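PDB 4JDU: aerotolerance-related membrane protein from Bacteroides fragilis, which is of unconfirmed function, perhaps in oxygen tolerance, and binds calcium through the von Willebrand factor type A domain contained in this chain. Local coordinates for residues Val9-Leu15 with Gly109-Ile115; Asp25-Arg30 with Gly143-Pro147; Ala125-Lys130 with Glu180-Gly185; Gln138-Leu142 with Ile202-Ile206. The protein carries 6 engineered substitutions. All coordinates share one frame; numbering follows the deposited sequence. Where two conformers were deposited one is given.

Contact 1 of 4, residues Val9-Leu15 with Gly109-Ile115; sequences VEVMIAL and GRAIVVI
Strands V9-L15 and G109-I115 pair in parallel at the middle of the six-stranded sheet, a buried backbone-to-backbone contact in which E10 faces R110 and L15 faces I115. The segment axes come within 4.7 Å and diverge by 19°, the gentle twist of a parallel sheet. Hydrogen bonds pass to and fro: E10 N to G109 O, A111 N to E10 O, M12 N to A111 O, and on to I115 N with A14 O at 2.9 Å. CA-H...O contacts lie between them, such as V11 CA to A111 O at 3.3 Å. This is the heart of the Rossmann-like von Willebrand factor type A fold, with helices on both faces of the sheet. V9, V11, I13 and L15 line one face with A111, V113 and I115, under helices 37-43 and 195-206. There V11 CG1 meets V113 CG2 at 3.8 Å. L15 has CG anti to its backbone N (chi1 173°), and its CD1 lies 4.1 Å from I115 CB; I13, in one of its two conformers, runs alongside V113. On the other face selenomethionine M12, modelled in two conformers, packs on A98 of helix 91-99. E10 and R110 project side by side there, OE1 to NH1 at 3.5 Å in a salt bridge, with carboxylate and guanidinium planes 49° apart; E10 OE2 is also bonded to T103 OG1.

Contact 2 of 4, residues Asp25-Arg30 with Gly143-Pro147; sequences DVQPSR and GVGLP
Beside the calcium site, D25 and V26 of one loop meet G145 and L146 of another, with R30 reaching across beneath them from the first turn of its helix. D25 OD2 takes the backbone N-H of L146 at 2.9 Å, from 57° above the carboxylate plane. R30 holds the same carboxylate side-on, NE to OD1 and NH2 to OD2, both 2.8 Å. D25 CG sits between its own backbone N and carbonyl carbon (chi1 54°), which places the carboxylate between R30 and L146 N. NE comes in on the syn side of OD1, whereas NH2 and L146 N approach OD2 from opposite faces of the carboxylate, so that one oxygen ties the arginine to the second loop. The site is the metal ion-dependent adhesion site (MIDAS) of von Willebrand factor type A domains, with S18, S20 and T89 around calcium in this model. R30 NH1 makes a salt bridge to D117, a calcium-binding residue that is not bound to the ion here, and NH2 also reaches T171 O; this network would be expected to keep R30 charged and its guanidinium fixed. The arginine's extended chain runs along the backbone at G145, with NE 3.6 Å from G145 CA. Apolar contact completes the join: V26 CG1 lies 4.0 Å from L146 CG. V144 O, 3.6 Å from R30 CD, is buried without a hydrogen-bond partner.

Contact 3 of 4, residues Ala125-Lys130 with Glu180-Gly185; sequences AVAAAK and EIAKEG. Engineered in segment 125-130: A127 (natural residue Glu).
Apolar contacts come first where helix segments A125-K130 and E180-E184 run side by side. A125 CB takes the end of I181, CD1, at 3.8 Å. With CG1 beside its backbone N (chi1 -67°), I181 sends CD1 to A125 and leaves CG2, anti to that N, 4.0 Å from A129 CB. A129, with only a methyl, lets the backbones come close: A129 O is 3.7 Å from G185 CA, and the helix axes are 8.1 Å apart at their closest, their directions 21° apart. Two neighbouring, nearly parallel helices on one face of the sheet are what the alternating strand-helix order of this α/β fold produces, and here helix 91-99 flanks both, I91 touching A125 and I95 touching I181. Contacts between apolar atoms and the glutamates follow. V126 divides its methyls: CG1 rests 3.6 Å from E184 CG, and CG2 lies by the carboxylate of E180, whose extended chain crosses the valine at about a right angle. The polar contacts gather at K130, which is exposed to solvent. Its salt bridge to E184 is long, NZ to OE2 3.9 Å, and a water fills in: it accepts from K130 NZ at 2.8 Å and donates to E184 O at 2.7 Å, with a weaker bond to E184 OE2. E184 O is also bonded by S133 OG from the end of helix 125-134.

Contact 4 of 4, residues Gln138-Leu142 with Ile202-Ile206; sequences QVNVL and INQEI
Q138 and N140 reach from their strand to E205 and I202 on the C-terminal helix. The Q138 chain is extended, CG anti to the backbone N (chi1 174°), and carries its amide out to the helix, where NE2 bonds E205 OE2 at 2.8 Å. The carboxylate oxygen is met on its anti side and the bond is bent at the hydrogen; NE2 also serves N186 O. The E205 chain is bent at its second torsion (chi2 60°), laying its CG by the amides: 3.5 Å from Q138 NE2 and 3.6 Å from N140 OD1. The two amides are joined as well. N140 ND2 lies above the carbonyl plane of Q138 and bonds OE1 at 3.0 Å, while N140 OD1 accepts I188 N, fixing which way round its amide lies. With both polar ends engaged, the flank of N140 is left to I202. There CG1 stands anti to the backbone N and the chain turns at its second torsion, bringing CD1 within 3.6 Å of N140 CB. The same CD1 touches L142 CD2 at 4.3 Å. The helix runs almost antiparallel to the strand, 174° between directions, with I202 also touching L41 of helix 37-43, while the strand's other face, through V141, is covered by helix 175-184.

How the contacts relate
Contacts 1 and 4 share the central sheet; contact 3 packs against it. Contact 4 lies nearest contact 1, 8 Å between centres, and strand 138-142 extends the pair 9-15/109-115: I112 N with Q138 O at 2.7 Å and V114 O with L142 N at 2.8 Å are probably hydrogen-bonded, while V11 CG2 packs on I206 CD1. Contact 3 meets strand 138-142 from the other face, I181 CG2 lying 3.6 Å from V141 CG2; separately, G185 O is probably hydrogen-bonded to V139 N. Segment 143-147 of contact 2 follows 138-142 directly, and contact 2 stands beside the metal: R30's side chain is about 7 Å from the calcium, against about 11 Å for V114 of contact 1 and 12 Å for I181 of contact 3.

Contact 1 of 4, residues Val9-Leu15 with Gly109-Ile115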
loop_
_atom_site.group_PDB
_atom_site.type_symbol
_atom_site.label_atom_id
_atom_site.label_comp_id
_atom_site.label_asym_id
_atom_site.label_seq_id
_atom_site.Cartn_x
_atom_site.Cartn_y
_atom_site.Cartn_z
ATOM N N VAL A 9 12.346 -4.895 -13.462
ATOM C CA VAL A 9 10.947 -5.225 -13.210
ATOM C C VAL A 9 10.156 -3.927 -13.109
ATOM O O VAL A 9 10.707 -2.898 -12.726
ATOM C CB VAL A 9 10.816 -6.018 -11.889
ATOM C CG1 VAL A 9 9.355 -6.322 -11.539
ATOM C CG2 VAL A 9 11.621 -7.295 -11.972
ATOM N N GLU A 10 8.878 -3.956 -13.472
ATOM C CA GLU A 10 8.010 -2.812 -13.234
ATOM C C GLU A 10 7.265 -3.028 -11.924
ATOM O O GLU A 10 6.691 -4.095 -11.702
ATOM C CB GLU A 10 7.024 -2.615 -14.391
ATOM C CG GLU A 10 7.708 -2.207 -15.682
ATOM C CD GLU A 10 6.733 -1.846 -16.777
ATOM O OE1 GLU A 10 5.513 -1.806 -16.507
ATOM O OE2 GLU A 10 7.192 -1.603 -17.913
ATOM N N VAL A 11 7.299 -2.028 -11.047
ATOM C CA VAL A 11 6.678 -2.156 -9.732
ATOM C C VAL A 11 5.644 -1.057 -9.527
ATOM O O VAL A 11 5.974 0.128 -9.578
ATOM C CB VAL A 11 7.732 -2.064 -8.602
ATOM C CG1 VAL A 11 7.070 -2.197 -7.228
ATOM C CG2 VAL A 11 8.801 -3.131 -8.788
HETATM N N MSE A 12 4.391 -1.439 -9.305
HETATM C CA MSE A 12 3.365 -0.453 -9.000
HETATM C C MSE A 12 3.043 -0.496 -7.521
HETATM O O MSE A 12 2.555 -1.511 -6.997
HETATM C CB MSE A 12 2.092 -0.682 -9.820
HETATM C CG MSE A 12 0.979 0.278 -9.457
HETATM SE SE MSE A 12 1.485 2.138 -9.744
HETATM C CE MSE A 12 1.815 2.071 -11.646
ATOM N N ILE A 13 3.342 0.612 -6.849
ATOM C CA ILE A 13 2.992 0.779 -5.448
ATOM C C ILE A 13 1.528 1.182 -5.364
ATOM O O ILE A 13 1.070 2.057 -6.099
ATOM C CB ILE A 13 3.835 1.890 -4.793
ATOM C CG1 ILE A 13 5.328 1.623 -4.985
ATOM C CG2 ILE A 13 3.498 2.015 -3.311
ATOM C CD1 ILE A 13 5.811 0.349 -4.312
ATOM N N ALA A 14 0.779 0.534 -4.480
ATOM C CA ALA A 14 -0.576 0.984 -4.175
ATOM C C ALA A 14 -0.628 1.325 -2.694
ATOM O O ALA A 14 -0.613 0.424 -1.850
ATOM C CB ALA A 14 -1.605 -0.090 -4.531
ATOM N N LEU A 15 -0.656 2.619 -2.391
ATOM C CA LEU A 15 -0.566 3.098 -1.013
ATOM C C LEU A 15 -1.921 3.507 -0.472
ATOM O O LEU A 15 -2.580 4.389 -1.025
ATOM C CB LEU A 15 0.396 4.283 -0.920
ATOM C CG LEU A 15 0.476 5.019 0.427
ATOM C CD1 LEU A 15 1.057 4.129 1.509
ATOM C CD2 LEU A 15 1.330 6.241 0.247
ATOM N N GLY A 109 8.988 -8.353 -15.965
ATOM C CA GLY A 109 8.303 -8.702 -14.738
ATOM C C GLY A 109 7.407 -7.570 -14.283
ATOM O O GLY A 109 7.723 -6.392 -14.482
ATOM N N ARG A 110 6.270 -7.924 -13.694
ATOM C CA ARG A 110 5.347 -6.929 -13.164
ATOM C C ARG A 110 4.968 -7.314 -11.737
ATOM O O ARG A 110 4.554 -8.446 -11.476
ATOM C CB ARG A 110 4.077 -6.839 -14.016
ATOM C CG ARG A 110 4.270 -6.564 -15.507
ATOM C CD ARG A 110 2.908 -6.723 -16.209
ATOM N NE ARG A 110 2.815 -6.505 -17.662
ATOM C CZ ARG A 110 3.501 -5.630 -18.402
ATOM N NH1 ARG A 110 4.424 -4.826 -17.882
ATOM N NH2 ARG A 110 3.259 -5.570 -19.708
ATOM N N ALA A 111 5.109 -6.373 -10.812
ATOM C CA ALA A 111 4.756 -6.616 -9.414
ATOM C C ALA A 111 3.967 -5.456 -8.848
ATOM O O ALA A 111 4.264 -4.293 -9.129
ATOM C CB ALA A 111 6.011 -6.846 -8.579
ATOM N N ILE A 112 2.958 -5.783 -8.049
ATOM C CA ILE A 112 2.179 -4.792 -7.319
ATOM C C ILE A 112 2.549 -4.909 -5.857
ATOM O O ILE A 112 2.674 -6.018 -5.336
ATOM C CB ILE A 112 0.670 -5.032 -7.498
ATOM C CG1 ILE A 112 0.287 -4.886 -8.977
ATOM C CG2 ILE A 112 -0.147 -4.092 -6.604
ATOM C CD1 ILE A 112 -1.136 -5.302 -9.287
ATOM N N VAL A 113 2.769 -3.770 -5.209
ATOM C CA VAL A 113 3.046 -3.758 -3.773
ATOM C C VAL A 113 1.989 -2.915 -3.079
ATOM O O VAL A 113 1.988 -1.687 -3.201
ATOM C CB VAL A 113 4.453 -3.203 -3.467
ATOM C CG1 VAL A 113 4.723 -3.229 -1.957
ATOM C CG2 VAL A 113 5.524 -3.995 -4.212
ATOM N N VAL A 114 1.060 -3.587 -2.407
ATOM C CA VAL A 114 0.003 -2.913 -1.657
ATOM C C VAL A 114 0.500 -2.622 -0.247
ATOM O O VAL A 114 0.977 -3.528 0.433
ATOM C CB VAL A 114 -1.273 -3.776 -1.582
ATOM C CG1 VAL A 114 -2.389 -3.014 -0.900
ATOM C CG2 VAL A 114 -1.719 -4.203 -2.984
ATOM N N ILE A 115 0.410 -1.357 0.174
ATOM C CA ILE A 115 0.835 -0.937 1.512
ATOM C C ILE A 115 -0.377 -0.399 2.271
ATOM O O ILE A 115 -0.966 0.612 1.896
ATOM C CB ILE A 115 1.968 0.103 1.439
ATOM C CG1 ILE A 115 3.062 -0.416 0.498
ATOM C CG2 ILE A 115 2.535 0.382 2.814
ATOM C CD1 ILE A 115 4.249 0.492 0.357
#

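Contact 2 of 4, residues Asp25-Arg30 with Gly143-Pro147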
loop_
_atom_site.group_PDB
_atom_site.type_symbol
_atom_site.label_atom_id
_atom_site.label_comp_id
_atom_site.label_asym_id
_atom_site.label_seq_id
_atom_site.Cartn_x
_atom_site.Cartn_y
_atom_site.Cartn_z
ATOM N N ASP A 25 -0.021 3.759 16.120
ATOM C CA ASP A 25 0.451 2.564 16.794
ATOM C C ASP A 25 1.847 2.152 16.334
ATOM O O ASP A 25 2.585 1.510 17.073
ATOM C CB ASP A 25 -0.564 1.413 16.710
ATOM C CG ASP A 25 -0.998 1.076 15.281
ATOM O OD1 ASP A 25 -0.743 1.840 14.321
ATOM O OD2 ASP A 25 -1.652 0.019 15.122
ATOM N N VAL A 26 2.211 2.548 15.122
ATOM C CA VAL A 26 3.598 2.457 14.673
ATOM C C VAL A 26 4.095 3.871 14.370
ATOM O O VAL A 26 3.334 4.722 13.901
ATOM C CB VAL A 26 3.782 1.521 13.454
ATOM C CG1 VAL A 26 3.276 0.111 13.773
ATOM C CG2 VAL A 26 3.077 2.064 12.253
ATOM N N GLN A 27 5.367 4.108 14.665
ATOM C CA GLN A 27 5.948 5.451 14.695
ATOM C C GLN A 27 6.423 5.886 13.315
ATOM O O GLN A 27 7.017 5.092 12.588
ATOM C CB GLN A 27 7.114 5.444 15.684
ATOM C CG GLN A 27 8.247 6.442 15.445
ATOM C CD GLN A 27 9.516 6.043 16.198
ATOM O OE1 GLN A 27 9.787 4.855 16.384
ATOM N NE2 GLN A 27 10.293 7.028 16.634
ATOM N N PRO A 28 6.147 7.146 12.933
ATOM C CA PRO A 28 5.335 8.088 13.715
ATOM C C PRO A 28 3.837 7.952 13.429
ATOM O O PRO A 28 3.026 8.429 14.231
ATOM C CB PRO A 28 5.875 9.463 13.298
ATOM C CG PRO A 28 6.472 9.257 11.948
ATOM C CD PRO A 28 6.800 7.786 11.776
ATOM N N SER A 29 3.482 7.298 12.326
ATOM C CA SER A 29 2.114 6.854 12.083
ATOM C C SER A 29 2.196 5.784 11.023
ATOM O O SER A 29 3.262 5.580 10.446
ATOM C CB SER A 29 1.240 8.000 11.598
ATOM O OG SER A 29 1.628 8.387 10.285
ATOM N N ARG A 30 1.092 5.089 10.761
ATOM C CA ARG A 30 1.093 4.064 9.720
ATOM C C ARG A 30 1.450 4.695 8.375
ATOM O O ARG A 30 2.294 4.170 7.641
ATOM C CB ARG A 30 -0.273 3.382 9.637
ATOM C CG ARG A 30 -0.603 2.569 10.891
ATOM C CD ARG A 30 -2.002 2.018 10.831
ATOM N NE ARG A 30 -2.386 1.379 12.086
ATOM C CZ ARG A 30 -3.593 0.878 12.308
ATOM N NH1 ARG A 30 -4.512 0.941 11.348
ATOM N NH2 ARG A 30 -3.882 0.324 13.478
ATOM N N GLY A 143 1.939 -4.910 5.428
ATOM C CA GLY A 143 0.950 -4.531 6.420
ATOM C C GLY A 143 1.566 -3.579 7.424
ATOM O O GLY A 143 2.595 -3.892 8.031
ATOM N N VAL A 144 0.964 -2.405 7.573
ATOM C CA VAL A 144 1.474 -1.445 8.550
ATOM C C VAL A 144 0.463 -1.244 9.655
ATOM O O VAL A 144 -0.729 -1.077 9.421
ATOM C CB VAL A 144 1.857 -0.067 7.939
ATOM C CG1 VAL A 144 3.162 -0.160 7.154
ATOM C CG2 VAL A 144 0.747 0.444 7.069
ATOM N N GLY A 145 0.968 -1.284 10.881
ATOM C CA GLY A 145 0.129 -1.142 12.056
ATOM C C GLY A 145 0.305 -2.351 12.947
ATOM O O GLY A 145 1.079 -3.266 12.635
ATOM N N LEU A 146 -0.409 -2.348 14.067
ATOM C CA LEU A 146 -0.370 -3.459 15.009
ATOM C C LEU A 146 -1.757 -4.080 15.119
ATOM O O LEU A 146 -2.764 -3.405 14.906
ATOM C CB LEU A 146 0.104 -2.978 16.382
ATOM C CG LEU A 146 1.486 -2.309 16.432
ATOM C CD1 LEU A 146 1.844 -1.813 17.830
ATOM C CD2 LEU A 146 2.546 -3.263 15.914
ATOM N N PRO A 147 -1.819 -5.377 15.442
ATOM C CA PRO A 147 -3.147 -5.983 15.556
ATOM C C PRO A 147 -3.930 -5.505 16.781
ATOM O O PRO A 147 -5.154 -5.645 16.779
ATOM C CB PRO A 147 -2.846 -7.487 15.649
ATOM C CG PRO A 147 -1.410 -7.579 16.076
ATOM C CD PRO A 147 -0.736 -6.376 15.476
#

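Contact 3 of 4, residues Ala125-Lys130 with Glu180-Gly185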
loop_
_atom_site.group_PDB
_atom_site.type_symbol
_atom_site.label_atom_id
_atom_site.label_comp_id
_atom_site.label_asym_id
_atom_site.label_seq_id
_atom_site.Cartn_x
_atom_site.Cartn_y
_atom_site.Cartn_z
ATOM N N ALA A 125 -11.004 -7.776 -2.837
ATOM C CA ALA A 125 -9.550 -7.645 -2.813
ATOM C C ALA A 125 -8.866 -8.971 -3.151
ATOM O O ALA A 125 -7.912 -9.005 -3.932
ATOM C CB ALA A 125 -9.078 -7.130 -1.464
ATOM N N VAL A 126 -9.354 -10.058 -2.557
ATOM C CA VAL A 126 -8.785 -11.375 -2.825
ATOM C C VAL A 126 -8.990 -11.760 -4.294
ATOM O O VAL A 126 -8.053 -12.227 -4.955
ATOM C CB VAL A 126 -9.363 -12.445 -1.862
ATOM C CG1 VAL A 126 -8.848 -13.817 -2.213
ATOM C CG2 VAL A 126 -9.005 -12.114 -0.418
ATOM N N ALA A 127 -10.200 -11.532 -4.807
ATOM C CA ALA A 127 -10.520 -11.810 -6.210
ATOM C C ALA A 127 -9.645 -10.977 -7.148
ATOM O O ALA A 127 -9.207 -11.465 -8.194
ATOM C CB ALA A 127 -11.996 -11.544 -6.478
ATOM N N ALA A 128 -9.396 -9.726 -6.782
ATOM C CA ALA A 128 -8.533 -8.877 -7.591
ATOM C C ALA A 128 -7.107 -9.420 -7.613
ATOM O O ALA A 128 -6.452 -9.411 -8.660
ATOM C CB ALA A 128 -8.549 -7.430 -7.077
ATOM N N ALA A 129 -6.625 -9.875 -6.462
ATOM C CA ALA A 129 -5.286 -10.448 -6.379
ATOM C C ALA A 129 -5.177 -11.704 -7.236
ATOM O O ALA A 129 -4.173 -11.892 -7.929
ATOM C CB ALA A 129 -4.906 -10.749 -4.924
ATOM N N LYS A 130 -6.200 -12.555 -7.177
ATOM C CA LYS A 130 -6.255 -13.760 -7.998
ATOM C C LYS A 130 -6.210 -13.428 -9.489
ATOM O O LYS A 130 -5.466 -14.051 -10.247
ATOM C CB LYS A 130 -7.527 -14.550 -7.693
ATOM C CG LYS A 130 -7.594 -15.892 -8.410
ATOM C CD LYS A 130 -6.410 -16.755 -8.004
ATOM C CE LYS A 130 -6.480 -18.149 -8.607
ATOM N NZ LYS A 130 -5.446 -19.043 -8.014
ATOM N N GLU A 180 -3.980 -13.290 3.063
ATOM C CA GLU A 180 -4.733 -14.008 2.044
ATOM C C GLU A 180 -4.558 -13.320 0.688
ATOM O O GLU A 180 -4.446 -13.981 -0.350
ATOM C CB GLU A 180 -6.209 -14.118 2.429
ATOM C CG GLU A 180 -6.986 -15.090 1.553
ATOM C CD GLU A 180 -8.475 -15.081 1.833
ATOM O OE1 GLU A 180 -8.920 -14.248 2.653
ATOM O OE2 GLU A 180 -9.194 -15.898 1.218
ATOM N N ILE A 181 -4.528 -11.997 0.700
ATOM C CA ILE A 181 -4.315 -11.230 -0.532
ATOM C C ILE A 181 -2.968 -11.570 -1.161
ATOM O O ILE A 181 -2.893 -11.851 -2.362
ATOM C CB ILE A 181 -4.436 -9.717 -0.287
ATOM C CG1 ILE A 181 -5.884 -9.363 0.077
ATOM C CG2 ILE A 181 -3.986 -8.925 -1.519
ATOM C CD1 ILE A 181 -6.050 -7.965 0.670
ATOM N N ALA A 182 -1.915 -11.587 -0.354
ATOM C CA ALA A 182 -0.590 -11.922 -0.867
ATOM C C ALA A 182 -0.535 -13.361 -1.358
ATOM O O ALA A 182 0.078 -13.643 -2.397
ATOM C CB ALA A 182 0.475 -11.684 0.196
ATOM N N LYS A 183 -1.156 -14.284 -0.620
ATOM C CA LYS A 183 -1.185 -15.685 -1.032
ATOM C C LYS A 183 -1.832 -15.826 -2.405
ATOM O O LYS A 183 -1.256 -16.433 -3.320
ATOM C CB LYS A 183 -1.937 -16.533 -0.003
ATOM C CG LYS A 183 -2.284 -17.932 -0.515
ATOM C CD LYS A 183 -3.290 -18.618 0.403
ATOM C CE LYS A 183 -3.739 -19.952 -0.172
ATOM N NZ LYS A 183 -4.744 -20.601 0.715
ATOM N N GLU A 184 -3.021 -15.252 -2.562
ATOM C CA GLU A 184 -3.737 -15.398 -3.819
ATOM C C GLU A 184 -3.070 -14.596 -4.927
ATOM O O GLU A 184 -3.265 -14.895 -6.103
ATOM C CB GLU A 184 -5.208 -15.002 -3.662
ATOM C CG GLU A 184 -6.000 -15.932 -2.740
ATOM C CD GLU A 184 -6.044 -17.379 -3.200
ATOM O OE1 GLU A 184 -6.283 -18.255 -2.339
ATOM O OE2 GLU A 184 -5.863 -17.651 -4.409
ATOM N N GLY A 185 -2.282 -13.589 -4.547
ATOM C CA GLY A 185 -1.514 -12.812 -5.505
ATOM C C GLY A 185 -0.155 -13.403 -5.842
ATOM O O GLY A 185 0.625 -12.763 -6.557
HETATM O O HOH W 1 -3.529 -17.461 -6.832
#

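Contact 4 of 4, residues Gln138-Leu142 with Ile202-Ile206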
loop_
_atom_site.group_PDB
_atom_site.type_symbol
_atom_site.label_atom_id
_atom_site.label_comp_id
_atom_site.label_asym_id
_atom_site.label_seq_id
_atom_site.Cartn_x
_atom_site.Cartn_y
_atom_site.Cartn_z
ATOM N N GLN A 138 2.392 -10.347 -9.998
ATOM C CA GLN A 138 2.476 -10.676 -8.576
ATOM C C GLN A 138 1.893 -9.574 -7.698
ATOM O O GLN A 138 2.091 -8.386 -7.960
ATOM C CB GLN A 138 3.941 -10.887 -8.198
ATOM C CG GLN A 138 4.192 -11.108 -6.716
ATOM C CD GLN A 138 5.668 -11.235 -6.413
ATOM O OE1 GLN A 138 6.428 -10.270 -6.554
ATOM N NE2 GLN A 138 6.091 -12.433 -6.011
ATOM N N VAL A 139 1.172 -9.970 -6.655
ATOM C CA VAL A 139 0.668 -9.001 -5.681
ATOM C C VAL A 139 1.237 -9.298 -4.300
ATOM O O VAL A 139 1.000 -10.369 -3.726
ATOM C CB VAL A 139 -0.860 -8.989 -5.583
ATOM C CG1 VAL A 139 -1.317 -7.864 -4.662
ATOM C CG2 VAL A 139 -1.491 -8.853 -6.961
ATOM N N ASN A 140 2.003 -8.331 -3.804
ATOM C CA ASN A 140 2.624 -8.376 -2.485
ATOM C C ASN A 140 1.895 -7.420 -1.564
ATOM O O ASN A 140 1.328 -6.422 -2.007
ATOM C CB ASN A 140 4.092 -7.953 -2.595
ATOM C CG ASN A 140 4.865 -8.803 -3.586
ATOM O OD1 ASN A 140 5.142 -9.979 -3.325
ATOM N ND2 ASN A 140 5.222 -8.213 -4.732
ATOM N N VAL A 141 1.924 -7.710 -0.271
ATOM C CA VAL A 141 1.280 -6.836 0.698
ATOM C C VAL A 141 2.209 -6.522 1.869
ATOM O O VAL A 141 2.777 -7.434 2.497
ATOM C CB VAL A 141 -0.038 -7.448 1.228
ATOM C CG1 VAL A 141 -0.706 -6.492 2.203
ATOM C CG2 VAL A 141 -0.991 -7.785 0.080
ATOM N N LEU A 142 2.384 -5.229 2.138
ATOM C CA LEU A 142 3.111 -4.777 3.317
ATOM C C LEU A 142 2.080 -4.228 4.293
ATOM O O LEU A 142 1.397 -3.233 4.011
ATOM C CB LEU A 142 4.157 -3.719 2.958
ATOM C CG LEU A 142 5.089 -4.091 1.805
ATOM C CD1 LEU A 142 6.139 -3.020 1.570
ATOM C CD2 LEU A 142 5.730 -5.452 2.029
ATOM N N ILE A 202 11.076 -7.074 0.429
ATOM C CA ILE A 202 10.218 -6.847 -0.727
ATOM C C ILE A 202 11.047 -6.726 -2.014
ATOM O O ILE A 202 10.655 -7.250 -3.057
ATOM C CB ILE A 202 9.231 -5.654 -0.521
ATOM C CG1 ILE A 202 8.187 -5.640 -1.637
ATOM C CG2 ILE A 202 9.955 -4.329 -0.430
ATOM C CD1 ILE A 202 7.377 -6.907 -1.675
ATOM N N ASN A 203 12.200 -6.063 -1.934
ATOM C CA ASN A 203 13.124 -5.999 -3.067
ATOM C C ASN A 203 13.623 -7.389 -3.444
ATOM O O ASN A 203 13.822 -7.696 -4.621
ATOM C CB ASN A 203 14.322 -5.097 -2.751
ATOM C CG ASN A 203 14.008 -3.621 -2.922
ATOM O OD1 ASN A 203 14.113 -2.838 -1.977
ATOM N ND2 ASN A 203 13.620 -3.234 -4.133
ATOM N N GLN A 204 13.822 -8.224 -2.430
ATOM C CA GLN A 204 14.265 -9.600 -2.627
ATOM C C GLN A 204 13.215 -10.430 -3.359
ATOM O O GLN A 204 13.545 -11.227 -4.240
ATOM C CB GLN A 204 14.608 -10.241 -1.278
ATOM C CG GLN A 204 14.812 -11.750 -1.320
ATOM C CD GLN A 204 15.339 -12.294 -0.005
ATOM O OE1 GLN A 204 16.235 -11.709 0.604
ATOM N NE2 GLN A 204 14.780 -13.413 0.446
ATOM N N GLU A 205 11.951 -10.238 -2.996
ATOM C CA GLU A 205 10.855 -10.940 -3.657
ATOM C C GLU A 205 10.658 -10.430 -5.082
ATOM O O GLU A 205 10.399 -11.206 -6.005
ATOM C CB GLU A 205 9.559 -10.775 -2.862
ATOM C CG GLU A 205 8.375 -11.527 -3.449
ATOM C CD GLU A 205 8.613 -13.022 -3.536
ATOM O OE1 GLU A 205 9.272 -13.584 -2.633
ATOM O OE2 GLU A 205 8.138 -13.636 -4.514
ATOM N N ILE A 206 10.773 -9.116 -5.246
ATOM C CA ILE A 206 10.620 -8.473 -6.548
ATOM C C ILE A 206 11.715 -8.921 -7.518
ATOM O O ILE A 206 11.452 -9.164 -8.699
ATOM C CB ILE A 206 10.622 -6.932 -6.407
ATOM C CG1 ILE A 206 9.284 -6.447 -5.837
ATOM C CG2 ILE A 206 10.907 -6.250 -7.743
ATOM C CD1 ILE A 206 9.247 -4.961 -5.544
#